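Local atomic coordinates of 4-amino-4-deoxy-L-arabinose transferase or related glycosyltransferases of PMT family (Cupriavidus metallidurans, PDB entry 5EZM), a protein that probably transfers 4-amino-4-deoxy-L-arabinose from a lipid carrier to lipid A, as a zinc-containing membrane glycosyltransferase of the GT-C fold. Residues E64-E68 / I78-A82; M488-T492 / A507-T511. All coordinates share one frame; numbering follows the deposited sequence.

From the N terminus, contact 1 comes first. It closes a short loop in which the end of helix 58-72 runs out and the chain returns as strand 79-80, so that 78-82 lies against 64-68. Contact 2 opens about 400 residues later, so the two follow in series and neither nest nor cross. It brings together the loop after strand 483-486 and the loop after strand 502-504, two neighbouring parallel strands of the C-terminal domain, with helix 493-497 between them along the chain. The two contacts touch mainly through Tyr80, whose OH lies 2.6 Å from His491 ND1, a probable hydrogen bond. The hairpin beside helix 58-72 is thus tied to the C-terminal domain.

Contact 1 (E64-E68 / I78-A82); sequences EISRE and IRYNA
The Glu68 carboxylate reaches from helix 58-72 to two successive backbone amides of the facing segment. Asn81 N gives a bond of 2.6 Å to Glu68 OE2, on its syn lone pair. Ala82 N gives one of 2.8 Å to Glu68 OE1, nearly straight at 169° but tilted out of the carboxylate plane. The Glu68 chain is extended beyond CG (chi2 175°), which carries the acid across to the turn. Cut back to an alanine, the residue would offer no carboxylate, and both turn amides would probably lose their tie to the helix.

Beside this grip the contact is apolar. Ile65 CG1 meets Tyr80 CD1 at 3.4 Å, the side chains crossing at about a right angle. The other branch, Ile65 CG2, is anti to the backbone N and meets Ile78 CG2 at 3.6 Å. Glu64 adds CB and CG at the edge of the Tyr80 ring, CG 3.8 Å from Tyr80 CE1.

Further out, Arg67 grips the Glu64 carboxylate side-on, with NE on OE1 and NH1 on OE2. Arg79 NH1 bonds to Ala82 O and pairs with Glu517. Asn81 OD1 accepts from Leu501 N. The zinc ligand Glu87 lies about 8 Å from Ile65, side chain to side chain. A helix carboxylate thus holds a tight antiparallel hairpin, 79-80 with 83-84; Asn81 and Ala82, both with positive phi, form its two-residue turn, close to type I'.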
ATOM      1  N   GLU A  64      10.782  -6.589  -6.016  1.00 58.22           N
ATOM      2  CA  GLU A  64      11.587  -7.337  -6.977  1.00 56.86           C
ATOM      3  C   GLU A  64      11.525  -6.721  -8.367  1.00 57.36           C
ATOM      4  O   GLU A  64      12.553  -6.622  -9.043  1.00 62.13           O
ATOM      5  CB  GLU A  64      11.137  -8.797  -7.032  1.00 56.89           C
ATOM      6  CG  GLU A  64      11.746  -9.585  -8.190  1.00 59.66           C
ATOM      7  CD  GLU A  64      13.267  -9.685  -8.122  1.00 61.30           C
ATOM      8  OE1 GLU A  64      13.847  -9.438  -7.046  1.00 61.66           O
ATOM      9  OE2 GLU A  64      13.887 -10.020  -9.151  1.00 62.97           O
ATOM     10  N   ILE A  65      10.333  -6.326  -8.818  1.00 53.32           N
ATOM     11  CA  ILE A  65      10.231  -5.591 -10.076  1.00 52.79           C
ATOM     12  C   ILE A  65      11.148  -4.379 -10.044  1.00 54.65           C
ATOM     13  O   ILE A  65      11.935  -4.140 -10.969  1.00 56.89           O
ATOM     14  CB  ILE A  65       8.772  -5.186 -10.345  1.00 54.05           C
ATOM     15  CG1 ILE A  65       7.934  -6.417 -10.695  1.00 56.42           C
ATOM     16  CG2 ILE A  65       8.706  -4.163 -11.461  1.00 55.46           C
ATOM     17  CD1 ILE A  65       6.454  -6.143 -10.809  1.00 57.45           C
ATOM     18  N   SER A  66      11.082  -3.610  -8.956  1.00 57.36           N
ATOM     19  CA  SER A  66      11.950  -2.446  -8.836  1.00 56.23           C
ATOM     20  C   SER A  66      13.417  -2.848  -8.815  1.00 56.05           C
ATOM     21  O   SER A  66      14.264  -2.146  -9.378  1.00 57.54           O
ATOM     22  CB  SER A  66      11.586  -1.650  -7.588  1.00 53.50           C
ATOM     23  OG  SER A  66      10.297  -1.082  -7.729  1.00 52.50           O
ATOM     24  N   ARG A  67      13.742  -3.976  -8.178  1.00 54.76           N
ATOM     25  CA  ARG A  67      15.123  -4.446  -8.201  1.00 55.47           C
ATOM     26  C   ARG A  67      15.587  -4.717  -9.628  1.00 58.16           C
ATOM     27  O   ARG A  67      16.677  -4.297 -10.029  1.00 60.70           O
ATOM     28  CB  ARG A  67      15.281  -5.704  -7.347  1.00 54.67           C
ATOM     29  CG  ARG A  67      16.729  -6.170  -7.235  1.00 55.35           C
ATOM     30  CD  ARG A  67      16.840  -7.580  -6.675  1.00 55.86           C
ATOM     31  NE  ARG A  67      16.398  -8.590  -7.632  1.00 57.42           N
ATOM     32  CZ  ARG A  67      17.167  -9.090  -8.593  1.00 61.48           C
ATOM     33  NH1 ARG A  67      16.686 -10.010  -9.418  1.00 64.01           N
ATOM     34  NH2 ARG A  67      18.416  -8.669  -8.731  1.00 63.37           N
ATOM     35  N   GLU A  68      14.764  -5.418 -10.412  1.00 55.96           N
ATOM     36  CA  GLU A  68      15.159  -5.767 -11.772  1.00 54.00           C
ATOM     37  C   GLU A  68      15.297  -4.527 -12.640  1.00 55.54           C
ATOM     38  O   GLU A  68      16.220  -4.434 -13.457  1.00 55.57           O
ATOM     39  CB  GLU A  68      14.153  -6.745 -12.376  1.00 52.49           C
ATOM     40  CG  GLU A  68      14.217  -8.131 -11.756  1.00 53.42           C
ATOM     41  CD  GLU A  68      13.146  -9.061 -12.280  1.00 55.86           C
ATOM     42  OE1 GLU A  68      12.880  -9.044 -13.503  1.00 57.51           O
ATOM     43  OE2 GLU A  68      12.565  -9.806 -11.465  1.00 55.79           O
ATOM     44  N   ILE A  78       8.566  -2.781 -18.053  1.00 62.76           N
ATOM     45  CA  ILE A  78       8.517  -3.381 -16.726  1.00 60.53           C
ATOM     46  C   ILE A  78       8.649  -4.895 -16.840  1.00 60.35           C
ATOM     47  O   ILE A  78       8.030  -5.530 -17.705  1.00 60.50           O
ATOM     48  CB  ILE A  78       7.210  -2.989 -16.015  1.00 58.29           C
ATOM     49  CG1 ILE A  78       7.110  -1.472 -15.878  1.00 59.38           C
ATOM     50  CG2 ILE A  78       7.116  -3.646 -14.649  1.00 56.17           C
ATOM     51  CD1 ILE A  78       5.766  -1.002 -15.356  1.00 61.20           C
ATOM     52  N   ARG A  79       9.464  -5.484 -15.969  1.00 59.69           N
ATOM     53  CA  ARG A  79       9.680  -6.923 -15.966  1.00 58.85           C
ATOM     54  C   ARG A  79       9.609  -7.473 -14.550  1.00 58.38           C
ATOM     55  O   ARG A  79      10.048  -6.826 -13.593  1.00 58.35           O
ATOM     56  CB  ARG A  79      11.023  -7.286 -16.605  1.00 57.20           C
ATOM     57  CG  ARG A  79      11.044  -7.093 -18.109  1.00 59.08           C
ATOM     58  CD  ARG A  79      12.280  -7.702 -18.746  1.00 60.71           C
ATOM     59  NE  ARG A  79      12.290  -7.480 -20.188  1.00 63.78           N
ATOM     60  CZ  ARG A  79      11.788  -8.331 -21.076  1.00 66.18           C
ATOM     61  NH1 ARG A  79      11.244  -9.470 -20.670  1.00 68.46           N
ATOM     62  NH2 ARG A  79      11.833  -8.045 -22.370  1.00 65.53           N
ATOM     63  N   TYR A  80       9.042  -8.670 -14.426  1.00 58.07           N
ATOM     64  CA  TYR A  80       8.929  -9.379 -13.156  1.00 59.50           C
ATOM     65  C   TYR A  80       9.489 -10.777 -13.376  1.00 58.77           C
ATOM     66  O   TYR A  80       8.910 -11.571 -14.128  1.00 56.74           O
ATOM     67  CB  TYR A  80       7.476  -9.427 -12.673  1.00 60.76           C
ATOM     68  CG  TYR A  80       7.283  -9.964 -11.269  1.00 60.48           C
ATOM     69  CD1 TYR A  80       8.263  -9.808 -10.298  1.00 61.54           C
ATOM     70  CD2 TYR A  80       6.120 -10.637 -10.919  1.00 60.72           C
ATOM     71  CE1 TYR A  80       8.086 -10.298  -9.011  1.00 61.98           C
ATOM     72  CE2 TYR A  80       5.935 -11.136  -9.636  1.00 62.12           C
ATOM     73  CZ  TYR A  80       6.922 -10.965  -8.685  1.00 60.33           C
ATOM     74  OH  TYR A  80       6.744 -11.459  -7.407  1.00 54.94           O
ATOM     75  N   ASN A  81      10.619 -11.068 -12.729  1.00 56.80           N
ATOM     76  CA  ASN A  81      11.362 -12.307 -12.948  1.00 55.48           C
ATOM     77  C   ASN A  81      11.718 -12.466 -14.426  1.00 57.76           C
ATOM     78  O   ASN A  81      11.463 -13.501 -15.047  1.00 58.75           O
ATOM     79  CB  ASN A  81      10.587 -13.512 -12.414  1.00 54.39           C
ATOM     80  CG  ASN A  81      10.375 -13.436 -10.911  1.00 56.19           C
ATOM     81  OD1 ASN A  81      11.246 -13.819 -10.130  1.00 56.53           O
ATOM     82  ND2 ASN A  81       9.217 -12.926 -10.499  1.00 57.13           N
ATOM     83  N   ALA A  82      12.294 -11.401 -14.986  1.00 59.11           N
ATOM     84  CA  ALA A  82      12.810 -11.364 -16.349  1.00 60.59           C
ATOM     85  C   ALA A  82      11.688 -11.400 -17.380  1.00 64.25           C
ATOM     86  O   ALA A  82      11.952 -11.365 -18.585  1.00 68.81           O
ATOM     87  CB  ALA A  82      13.798 -12.511 -16.592  1.00 57.74           C
TER

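Contact 2 (M488-T492 / A507-T511); sequences MLDHT and ADELT
Leu489 supplies most of the apolar contact. Its CG is anti to the backbone N (chi1 -179°), and its two methyls part toward different partners. CD1 of Leu489 meets CD1 of Leu510 at 3.6 Å, the side chains crossing at about a right angle. CD2 of Leu489 lies 3.8 Å from Glu509 CG and nears Asp508 OD2. Met503 of strand 502-504 touches both leucines.

The polar approach is between His491 and Glu509. The Glu509 carboxylate comes to the edge of the imidazole, with OE2 3.8 Å from His491 CE1 and the two planes 40° apart. Each group has its stronger partner elsewhere: Glu509 OE2 in a salt bridge with Arg61, His491 ND1 with Tyr80 OH.

Local bonds shape each segment. Asp490 OD2 takes Thr492 N at 3.3 Å, a capping bond before helix 493-497, and also Leu493 N; OD1 pairs with Arg565. Asp508 O accepts from both Thr511 N and Thr511 OG1, at the entry to helix 511-516.

The loops meet mainly through Leu489, while Glu509 and His491 are bonded chiefly outside. The Glu509 side chain is about 5 Å from the bound zinc ion but is not one of its ligands, Glu87, His268 and His270.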
ATOM      1  N   MET A 488       5.064 -22.368  -9.271  1.00 68.39           N
ATOM      2  CA  MET A 488       5.064 -21.597  -8.032  1.00 68.55           C
ATOM      3  C   MET A 488       5.695 -20.245  -8.312  1.00 68.41           C
ATOM      4  O   MET A 488       6.870 -20.175  -8.688  1.00 69.90           O
ATOM      5  CB  MET A 488       5.818 -22.325  -6.915  1.00 67.39           C
ATOM      6  CG  MET A 488       6.222 -21.419  -5.760  1.00 65.53           C
ATOM      7  SD  MET A 488       6.715 -22.309  -4.269  1.00 67.08           S
ATOM      8  CE  MET A 488       5.121 -22.718  -3.561  1.00 69.09           C
ATOM      9  N   LEU A 489       4.917 -19.181  -8.139  1.00 65.39           N
ATOM     10  CA  LEU A 489       5.412 -17.818  -8.300  1.00 60.40           C
ATOM     11  C   LEU A 489       5.776 -17.314  -6.910  1.00 59.99           C
ATOM     12  O   LEU A 489       4.968 -16.688  -6.224  1.00 64.67           O
ATOM     13  CB  LEU A 489       4.378 -16.926  -8.978  1.00 58.17           C
ATOM     14  CG  LEU A 489       4.798 -15.472  -9.211  1.00 52.74           C
ATOM     15  CD1 LEU A 489       6.175 -15.404  -9.859  1.00 46.76           C
ATOM     16  CD2 LEU A 489       3.763 -14.737 -10.058  1.00 55.50           C
ATOM     17  N   ASP A 490       7.000 -17.611  -6.487  1.00 56.79           N
ATOM     18  CA  ASP A 490       7.485 -17.122  -5.203  1.00 56.43           C
ATOM     19  C   ASP A 490       7.745 -15.625  -5.306  1.00 56.83           C
ATOM     20  O   ASP A 490       8.541 -15.182  -6.140  1.00 56.53           O
ATOM     21  CB  ASP A 490       8.750 -17.867  -4.794  1.00 54.03           C
ATOM     22  CG  ASP A 490       8.988 -17.825  -3.301  1.00 56.94           C
ATOM     23  OD1 ASP A 490       9.411 -18.857  -2.745  1.00 59.45           O
ATOM     24  OD2 ASP A 490       8.745 -16.767  -2.681  1.00 58.88           O
ATOM     25  N   HIS A 491       7.073 -14.843  -4.466  1.00 58.58           N
ATOM     26  CA  HIS A 491       7.139 -13.393  -4.582  1.00 60.91           C
ATOM     27  C   HIS A 491       8.224 -12.757  -3.724  1.00 62.19           C
ATOM     28  O   HIS A 491       8.560 -11.590  -3.951  1.00 63.33           O
ATOM     29  CB  HIS A 491       5.790 -12.775  -4.217  1.00 62.60           C
ATOM     30  CG  HIS A 491       4.700 -13.076  -5.198  1.00 62.06           C
ATOM     31  ND1 HIS A 491       4.596 -12.436  -6.414  1.00 61.40           N
ATOM     32  CD2 HIS A 491       3.659 -13.938  -5.135  1.00 62.31           C
ATOM     33  CE1 HIS A 491       3.538 -12.893  -7.060  1.00 62.38           C
ATOM     34  NE2 HIS A 491       2.950 -13.805  -6.304  1.00 63.41           N
ATOM     35  N   THR A 492       8.778 -13.477  -2.754  1.00 61.00           N
ATOM     36  CA  THR A 492       9.747 -12.892  -1.836  1.00 59.60           C
ATOM     37  C   THR A 492      11.127 -13.518  -1.920  1.00 59.19           C
ATOM     38  O   THR A 492      12.126 -12.808  -1.775  1.00 59.77           O
ATOM     39  CB  THR A 492       9.238 -12.998  -0.396  1.00 62.21           C
ATOM     40  OG1 THR A 492       8.975 -14.371  -0.084  1.00 63.85           O
ATOM     41  CG2 THR A 492       7.963 -12.189  -0.225  1.00 63.80           C
ATOM     42  N   ALA A 507       2.394 -19.896 -15.010  1.00 77.28           N
ATOM     43  CA  ALA A 507       3.129 -18.725 -14.558  1.00 72.30           C
ATOM     44  C   ALA A 507       2.265 -17.739 -13.784  1.00 73.12           C
ATOM     45  O   ALA A 507       2.769 -16.683 -13.381  1.00 73.27           O
ATOM     46  CB  ALA A 507       3.774 -18.016 -15.754  1.00 71.46           C
ATOM     47  N   ASP A 508       0.989 -18.053 -13.575  1.00 73.56           N
ATOM     48  CA  ASP A 508       0.070 -17.204 -12.810  1.00 73.68           C
ATOM     49  C   ASP A 508       0.020 -15.846 -13.509  1.00 69.73           C
ATOM     50  O   ASP A 508      -0.171 -15.805 -14.735  1.00 69.01           O
ATOM     51  CB  ASP A 508       0.513 -17.195 -11.350  1.00 77.56           C
ATOM     52  CG  ASP A 508      -0.478 -16.500 -10.442  1.00 87.99           C
ATOM     53  OD1 ASP A 508      -1.526 -17.107 -10.131  1.00 94.28           O
ATOM     54  OD2 ASP A 508      -0.207 -15.349 -10.038  1.00 89.70           O
ATOM     55  N   GLU A 509       0.205 -14.731 -12.799  1.00 68.19           N
ATOM     56  CA  GLU A 509       0.160 -13.406 -13.408  1.00 66.52           C
ATOM     57  C   GLU A 509       1.300 -13.160 -14.388  1.00 65.99           C
ATOM     58  O   GLU A 509       1.297 -12.127 -15.068  1.00 68.59           O
ATOM     59  CB  GLU A 509       0.183 -12.338 -12.319  1.00 66.44           C
ATOM     60  CG  GLU A 509       1.544 -12.160 -11.679  1.00 68.41           C
ATOM     61  CD  GLU A 509       1.456 -11.727 -10.232  1.00 74.88           C
ATOM     62  OE1 GLU A 509       0.677 -12.345  -9.475  1.00 78.93           O
ATOM     63  OE2 GLU A 509       2.161 -10.766  -9.851  1.00 75.31           O
ATOM     64  N   LEU A 510       2.276 -14.063 -14.470  1.00 61.74           N
ATOM     65  CA  LEU A 510       3.336 -13.969 -15.464  1.00 59.86           C
ATOM     66  C   LEU A 510       3.008 -14.730 -16.742  1.00 59.68           C
ATOM     67  O   LEU A 510       3.809 -14.700 -17.686  1.00 60.28           O
ATOM     68  CB  LEU A 510       4.657 -14.476 -14.877  1.00 58.12           C
ATOM     69  CG  LEU A 510       5.313 -13.540 -13.859  1.00 57.19           C
ATOM     70  CD1 LEU A 510       6.541 -14.181 -13.237  1.00 56.79           C
ATOM     71  CD2 LEU A 510       5.675 -12.217 -14.514  1.00 56.16           C
ATOM     72  N   THR A 511       1.847 -15.391 -16.793  1.00 59.39           N
ATOM     73  CA  THR A 511       1.447 -16.156 -17.972  1.00 62.64           C
ATOM     74  C   THR A 511       1.665 -15.365 -19.257  1.00 64.66           C
ATOM     75  O   THR A 511       2.325 -15.841 -20.190  1.00 64.34           O
ATOM     76  CB  THR A 511      -0.020 -16.573 -17.846  1.00 65.54           C
ATOM     77  OG1 THR A 511      -0.129 -17.686 -16.950  1.00 64.98           O
ATOM     78  CG2 THR A 511      -0.593 -16.949 -19.207  1.00 62.13           C
TER